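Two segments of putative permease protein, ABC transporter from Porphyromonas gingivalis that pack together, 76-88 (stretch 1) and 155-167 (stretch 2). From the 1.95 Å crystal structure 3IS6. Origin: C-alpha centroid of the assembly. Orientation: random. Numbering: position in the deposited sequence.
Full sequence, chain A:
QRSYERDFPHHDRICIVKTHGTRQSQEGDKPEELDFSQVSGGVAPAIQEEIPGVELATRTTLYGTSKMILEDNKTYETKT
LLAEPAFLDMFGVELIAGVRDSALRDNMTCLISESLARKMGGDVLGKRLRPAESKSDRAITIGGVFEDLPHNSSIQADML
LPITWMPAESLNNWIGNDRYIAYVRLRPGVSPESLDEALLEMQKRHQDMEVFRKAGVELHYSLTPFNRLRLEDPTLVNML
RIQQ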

# COMPACT_ATOMS: atom_id res chain seq x y z
N TYR A 76 18.31 -10.92 -7.06
CA TYR A 76 18.67 -9.73 -7.77
C TYR A 76 18.20 -8.47 -7.08
O TYR A 76 17.09 -8.39 -6.66
CB TYR A 76 18.10 -9.78 -9.18
CG TYR A 76 18.61 -10.95 -9.95
CD1 TYR A 76 19.83 -10.91 -10.55
CD2 TYR A 76 17.92 -12.12 -10.00
CE1 TYR A 76 20.32 -11.97 -11.21
CE2 TYR A 76 18.42 -13.19 -10.66
CZ TYR A 76 19.61 -13.11 -11.27
OH TYR A 76 20.11 -14.16 -11.92
N GLU A 77 19.07 -7.49 -6.99
CA GLU A 77 18.71 -6.20 -6.47
C GLU A 77 18.03 -5.45 -7.60
O GLU A 77 18.55 -5.35 -8.66
CB GLU A 77 19.95 -5.48 -5.97
CG GLU A 77 19.73 -4.07 -5.50
CD GLU A 77 21.02 -3.31 -5.27
OE1 GLU A 77 21.51 -2.65 -6.20
OE2 GLU A 77 21.55 -3.37 -4.16
N THR A 78 16.83 -4.97 -7.35
CA THR A 78 16.09 -4.30 -8.37
C THR A 78 15.50 -2.99 -7.90
O THR A 78 15.02 -2.91 -6.81
CB THR A 78 14.98 -5.21 -8.93
OG1 THR A 78 13.79 -4.99 -8.20
CG2 THR A 78 15.32 -6.64 -8.77
N LYS A 79 15.53 -1.98 -8.74
CA LYS A 79 14.92 -0.71 -8.44
C LYS A 79 13.56 -0.64 -9.08
O LYS A 79 13.43 -0.68 -10.27
CB LYS A 79 15.77 0.43 -8.95
CG LYS A 79 15.32 1.75 -8.47
CD LYS A 79 15.86 2.85 -9.27
CE LYS A 79 16.13 4.04 -8.48
NZ LYS A 79 17.55 4.33 -8.54
N THR A 80 12.55 -0.50 -8.25
CA THR A 80 11.19 -0.65 -8.65
C THR A 80 10.39 0.64 -8.65
O THR A 80 10.35 1.35 -7.69
CB THR A 80 10.50 -1.67 -7.74
OG1 THR A 80 11.13 -2.93 -7.87
CG2 THR A 80 9.11 -1.80 -8.08
N LEU A 81 9.74 0.91 -9.75
CA LEU A 81 8.94 2.07 -9.92
C LEU A 81 7.50 1.68 -10.27
O LEU A 81 7.27 0.84 -11.09
CB LEU A 81 9.53 2.94 -11.01
CG LEU A 81 8.86 4.25 -11.40
CD1 LEU A 81 9.02 5.25 -10.33
CD2 LEU A 81 9.44 4.76 -12.63
N LEU A 82 6.55 2.33 -9.66
CA LEU A 82 5.16 2.08 -9.92
C LEU A 82 4.61 3.09 -10.91
O LEU A 82 4.76 4.26 -10.72
CB LEU A 82 4.40 2.14 -8.62
CG LEU A 82 4.32 0.89 -7.75
CD1 LEU A 82 5.62 0.36 -7.48
CD2 LEU A 82 3.61 1.16 -6.49
N ALA A 83 4.02 2.60 -11.98
CA ALA A 83 3.60 3.42 -13.10
C ALA A 83 2.29 3.00 -13.77
O ALA A 83 1.80 1.94 -13.55
CB ALA A 83 4.66 3.49 -14.09
N GLU A 84 1.75 3.90 -14.56
CA GLU A 84 0.54 3.68 -15.32
C GLU A 84 0.91 3.23 -16.73
O GLU A 84 2.00 3.43 -17.16
CB GLU A 84 -0.31 4.93 -15.36
CG GLU A 84 -0.67 5.52 -14.02
CD GLU A 84 -1.58 6.71 -14.11
OE1 GLU A 84 -1.36 7.59 -14.94
OE2 GLU A 84 -2.52 6.78 -13.35
N PRO A 85 -0.04 2.67 -17.47
CA PRO A 85 0.24 2.29 -18.84
C PRO A 85 0.66 3.50 -19.65
O PRO A 85 1.44 3.38 -20.52
CB PRO A 85 -1.08 1.72 -19.28
CG PRO A 85 -1.56 1.06 -18.09
CD PRO A 85 -1.18 1.92 -16.96
N ALA A 86 0.19 4.67 -19.28
CA ALA A 86 0.53 5.88 -19.99
C ALA A 86 2.00 6.25 -19.87
O ALA A 86 2.49 7.00 -20.65
CB ALA A 86 -0.32 6.96 -19.56
N PHE A 87 2.70 5.68 -18.92
CA PHE A 87 4.10 5.94 -18.74
C PHE A 87 4.81 5.56 -20.01
O PHE A 87 5.70 6.20 -20.43
CB PHE A 87 4.60 5.08 -17.60
CG PHE A 87 6.07 5.18 -17.31
CD1 PHE A 87 6.55 6.09 -16.42
CD2 PHE A 87 6.95 4.32 -17.85
CE1 PHE A 87 7.86 6.15 -16.13
CE2 PHE A 87 8.25 4.39 -17.55
CZ PHE A 87 8.70 5.30 -16.70
N LEU A 88 4.39 4.48 -20.61
CA LEU A 88 5.00 4.02 -21.81
C LEU A 88 4.84 5.02 -22.95
O LEU A 88 5.72 5.18 -23.71
CB LEU A 88 4.40 2.68 -22.21
CG LEU A 88 4.90 1.37 -21.63
CD1 LEU A 88 5.34 1.42 -20.29
CD2 LEU A 88 3.92 0.27 -21.82
N ILE A 155 14.52 9.65 -14.16
CA ILE A 155 13.59 8.57 -14.24
C ILE A 155 14.37 7.28 -14.35
O ILE A 155 14.96 7.02 -15.34
CB ILE A 155 12.65 8.75 -15.41
CG1 ILE A 155 11.96 10.11 -15.31
CG2 ILE A 155 11.62 7.68 -15.44
CD1 ILE A 155 11.05 10.40 -16.35
N GLN A 156 14.40 6.54 -13.26
CA GLN A 156 15.17 5.32 -13.15
C GLN A 156 14.35 4.14 -12.64
O GLN A 156 13.71 4.24 -11.64
CB GLN A 156 16.34 5.54 -12.24
CG GLN A 156 17.07 6.80 -12.52
CD GLN A 156 18.13 7.10 -11.50
OE1 GLN A 156 18.50 6.27 -10.72
NE2 GLN A 156 18.62 8.32 -11.52
N ALA A 157 14.36 3.04 -13.36
CA ALA A 157 13.69 1.81 -12.96
C ALA A 157 14.29 0.57 -13.63
O ALA A 157 14.45 0.56 -14.81
CB ALA A 157 12.26 1.91 -13.27
N ASP A 158 14.66 -0.42 -12.86
CA ASP A 158 14.83 -1.79 -13.29
C ASP A 158 13.54 -2.58 -13.55
O ASP A 158 13.49 -3.40 -14.40
CB ASP A 158 15.74 -2.54 -12.33
CG ASP A 158 17.03 -1.80 -12.05
OD1 ASP A 158 17.54 -1.15 -12.96
OD2 ASP A 158 17.51 -1.83 -10.91
N MSE A 159 12.54 -2.35 -12.72
CA MSE A 159 11.27 -3.04 -12.80
C MSE A 159 10.12 -2.06 -12.69
O MSE A 159 10.16 -1.18 -11.91
CB MSE A 159 11.19 -4.08 -11.68
CG MSE A 159 9.85 -4.77 -11.45
SE MSE A 159 9.94 -6.37 -10.29
CE MSE A 159 9.96 -5.50 -8.66
N LEU A 160 9.09 -2.28 -13.46
CA LEU A 160 7.91 -1.46 -13.41
C LEU A 160 6.71 -2.29 -12.97
O LEU A 160 6.49 -3.34 -13.48
CB LEU A 160 7.63 -0.84 -14.77
CG LEU A 160 8.59 0.17 -15.37
CD1 LEU A 160 8.33 0.45 -16.80
CD2 LEU A 160 8.59 1.41 -14.58
N LEU A 161 5.94 -1.76 -12.04
CA LEU A 161 4.75 -2.39 -11.54
C LEU A 161 3.59 -1.44 -11.67
O LEU A 161 3.78 -0.28 -11.67
CB LEU A 161 4.92 -2.74 -10.08
CG LEU A 161 5.77 -3.93 -9.71
CD1 LEU A 161 6.03 -3.97 -8.27
CD2 LEU A 161 5.14 -5.18 -10.14
N PRO A 162 2.38 -1.92 -11.76
CA PRO A 162 1.27 -1.01 -11.89
C PRO A 162 1.04 -0.17 -10.65
O PRO A 162 1.17 -0.62 -9.56
CB PRO A 162 0.09 -1.94 -12.14
CG PRO A 162 0.63 -3.14 -12.50
CD PRO A 162 1.91 -3.30 -11.82
N ILE A 163 0.66 1.06 -10.88
CA ILE A 163 0.42 2.02 -9.84
C ILE A 163 -0.73 1.60 -8.96
O ILE A 163 -0.79 1.97 -7.84
CB ILE A 163 0.25 3.45 -10.35
CG1 ILE A 163 0.79 4.40 -9.31
CG2 ILE A 163 -1.14 3.77 -10.66
CD1 ILE A 163 1.18 5.64 -9.84
N THR A 164 -1.57 0.73 -9.48
CA THR A 164 -2.73 0.20 -8.80
C THR A 164 -2.36 -0.72 -7.64
O THR A 164 -3.18 -1.15 -6.93
CB THR A 164 -3.72 -0.50 -9.74
OG1 THR A 164 -3.02 -1.34 -10.62
CG2 THR A 164 -4.47 0.49 -10.52
N TRP A 165 -1.10 -1.01 -7.49
CA TRP A 165 -0.64 -1.70 -6.32
C TRP A 165 -0.91 -0.84 -5.11
O TRP A 165 -1.05 -1.33 -4.04
CB TRP A 165 0.83 -2.01 -6.38
CG TRP A 165 1.15 -3.29 -7.00
CD1 TRP A 165 0.64 -3.79 -8.12
CD2 TRP A 165 2.08 -4.23 -6.53
NE1 TRP A 165 1.17 -4.99 -8.39
CE2 TRP A 165 2.08 -5.28 -7.43
CE3 TRP A 165 2.93 -4.29 -5.45
CZ2 TRP A 165 2.86 -6.37 -7.26
CZ3 TRP A 165 3.70 -5.38 -5.29
CH2 TRP A 165 3.67 -6.40 -6.19
N MSE A 166 -0.92 0.45 -5.29
CA MSE A 166 -1.15 1.36 -4.19
C MSE A 166 -2.62 1.34 -3.78
O MSE A 166 -3.48 1.18 -4.58
CB MSE A 166 -0.72 2.79 -4.55
CG MSE A 166 0.74 2.99 -4.82
SE MSE A 166 1.84 2.96 -3.29
CE MSE A 166 1.23 4.45 -2.46
N PRO A 167 -2.88 1.56 -2.52
CA PRO A 167 -4.22 1.55 -2.00
C PRO A 167 -5.05 2.64 -2.64
O PRO A 167 -4.53 3.67 -2.97
CB PRO A 167 -4.00 1.89 -0.55
CG PRO A 167 -2.75 1.43 -0.26
CD PRO A 167 -1.91 1.58 -1.43

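The apolar centre of this contact is built on L82 and L81, neighbours on one strand whose side chains leave opposite faces of a parallel sheet. L82 contacts both the strand and the residues after it: its CD1 lies 4.1 Å from L161 CB, and its CD2 lies 4.2 Å from W165 CB and 3.8 Å from M166 CG, a selenomethionine. Past P162 the chain leaves the strand in a 3-10 segment, 163-165, and turns to the side on which L82 lies, so that W165 and, just after the segment, M166 meet the same leucine as L161. On the other face, L81 CB packs 3.7 Å from A157 CB, and L81 CD2 meets L160 CD2 at 4.0 Å. F87, from the helix that follows, extends this layer, with CE2 4.0 Å from L160 CD1 and I155 CG2 at its ring edge, 4.0 Å from CZ.

Between these two side-chain layers runs the backbone ladder, whose register matches the pairing of their residues. In a parallel pairing, a residue of one strand bonds to two residues flanking its counterpart. Accordingly, L81 N donates to M159 O (3.0 Å) and L161 N returns to L81 O (3.1 Å); A83 N then donates to L161 O (2.9 Å), and I163 N to A83 O (3.0 Å). P162 has no amide hydrogen to offer, but the alternation asks none of it here: its CA makes a CA-H...O contact with A83 O at 3.4 Å.

Toward the other end, T80 shares the L82 face, its CG2 3.8 Å from L161 CD1 and its OG1 2.9 Å from CE of selenomethionine M159.

The polar edge gathers around K79. Its O accepts from M159 N at 3.1 Å and, weakly, from D158 N at 2.9 Å. Where the ladder gives out, a side chain substitutes: D158 OD2 takes the hydrogen bond from K79 N at 2.9 Å. Finally, K79 NZ donates to Q156 OE1 at 3.1 Å.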